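TRNA (guanine-N(1)-)-methyltransferase (Corynebacterium diphtheriae, PDB 7KFF) catalyses the methylation of guanine at N1 in tRNA, probably at position 37, with S-adenosylmethionine as the likely methyl donor. Local coordinates at residues Lys39-Lys43 with Asp44-Val48. Numbering follows the deposited sequence.
Sequences KAIEK and DLLSV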
# COMPACT_ATOMS: atom_id res chain seq x y z
N LYS A 39 -18.00 -3.32 9.58
CA LYS A 39 -19.19 -2.52 9.87
C LYS A 39 -19.98 -2.26 8.59
O LYS A 39 -21.21 -2.28 8.60
CB LYS A 39 -18.79 -1.17 10.46
CG LYS A 39 -18.54 -1.08 11.95
CD LYS A 39 -17.99 -2.34 12.53
CE LYS A 39 -19.10 -3.18 13.11
NZ LYS A 39 -18.79 -4.64 13.10
N ALA A 40 -19.27 -2.03 7.48
CA ALA A 40 -19.93 -1.81 6.20
C ALA A 40 -20.75 -3.02 5.79
O ALA A 40 -21.86 -2.87 5.27
CB ALA A 40 -18.90 -1.48 5.13
N ILE A 41 -20.21 -4.22 5.99
CA ILE A 41 -20.97 -5.43 5.74
C ILE A 41 -22.25 -5.45 6.57
O ILE A 41 -23.33 -5.77 6.07
CB ILE A 41 -20.10 -6.67 5.99
CG1 ILE A 41 -18.95 -6.74 4.99
CG2 ILE A 41 -20.93 -7.95 5.95
CD1 ILE A 41 -17.92 -7.79 5.32
N GLU A 42 -22.15 -5.08 7.85
CA GLU A 42 -23.32 -5.09 8.72
C GLU A 42 -24.32 -3.99 8.41
O GLU A 42 -25.44 -4.03 8.94
CB GLU A 42 -22.86 -5.10 10.18
CG GLU A 42 -22.07 -6.39 10.47
CD GLU A 42 -21.72 -6.66 11.91
OE1 GLU A 42 -21.99 -5.84 12.81
OE2 GLU A 42 -21.15 -7.75 12.14
N LYS A 43 -23.97 -3.03 7.55
CA LYS A 43 -24.89 -2.02 7.04
C LYS A 43 -25.41 -2.38 5.66
O LYS A 43 -26.10 -1.57 5.03
CB LYS A 43 -24.21 -0.65 6.98
CG LYS A 43 -23.82 -0.09 8.35
CD LYS A 43 -23.03 1.21 8.22
CE LYS A 43 -22.42 1.63 9.55
NZ LYS A 43 -21.20 2.49 9.36
N ASP A 44 -25.12 -3.59 5.16
CA ASP A 44 -25.50 -4.01 3.81
C ASP A 44 -24.91 -3.10 2.73
O ASP A 44 -25.50 -2.95 1.66
CB ASP A 44 -27.01 -4.12 3.63
CG ASP A 44 -27.57 -5.47 4.06
OD1 ASP A 44 -26.84 -6.50 4.02
OD2 ASP A 44 -28.77 -5.50 4.38
N LEU A 45 -23.75 -2.50 2.99
CA LEU A 45 -23.08 -1.65 2.01
C LEU A 45 -21.97 -2.39 1.28
O LEU A 45 -21.47 -1.88 0.27
CB LEU A 45 -22.49 -0.42 2.73
CG LEU A 45 -23.52 0.49 3.41
CD1 LEU A 45 -22.81 1.56 4.22
CD2 LEU A 45 -24.41 1.12 2.36
N LEU A 46 -21.61 -3.58 1.75
CA LEU A 46 -20.49 -4.32 1.21
C LEU A 46 -20.81 -5.80 1.31
O LEU A 46 -21.39 -6.24 2.31
CB LEU A 46 -19.22 -4.00 2.00
CG LEU A 46 -17.93 -4.67 1.55
CD1 LEU A 46 -17.53 -4.20 0.16
CD2 LEU A 46 -16.80 -4.42 2.53
N SER A 47 -20.40 -6.55 0.29
CA SER A 47 -20.51 -8.00 0.25
C SER A 47 -19.15 -8.51 -0.20
O SER A 47 -18.60 -8.00 -1.17
CB SER A 47 -21.59 -8.41 -0.73
OG SER A 47 -21.74 -9.81 -0.81
N VAL A 48 -18.61 -9.51 0.50
CA VAL A 48 -17.26 -9.99 0.24
C VAL A 48 -17.27 -11.49 0.01
O VAL A 48 -17.77 -12.26 0.85
CB VAL A 48 -16.32 -9.66 1.41
CG1 VAL A 48 -14.95 -10.26 1.20
CG2 VAL A 48 -16.26 -8.15 1.63
O HOH W 1 -24.60 -7.81 4.79
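Ile41, on the last turn of the helix, lies across the backbone and side chain of Leu46, where the chain has doubled back into a strand. Its CA-H points at Leu46 O (CA to O 3.5 Å), and CB lies 3.9 Å from the same Leu46 O. With CG1 beside the backbone N (chi1 -65°), that methylene sits 3.7 Å from Leu46 O and also meets Leu46 CD2; CD1, at the tip, reaches Val48 CG2 at 4.1 Å, crossing the valine at about a right angle. The CG1-CD1 arm thus spans two strand residues, while CG2 stays near Leu46 O. Small Ala40 brings Leu46 CB to 4.0 Å from Ala40 CB. The extended Lys43 chain passes obliquely over Leu45, whose apolar side chain packs between it and Val217; Lys43 NZ hydrogen-bonds Gly216 O.

Leu45 N donates to Ala40 O (3.0 Å), which also accepts from Lys43 N on its opposite face. Asp44 N reaches Ile41 O from above the carbonyl plane, and a water joins that oxygen to Asp44 OD1, a use for a polar side chain at an exposed turn. Asp44, with positive phi (59°), is the C-prime residue of a Schellman motif, ending helix 35-42 before strand 46-52, outermost in this chain's parallel sheet, within a beta-alpha-beta unit.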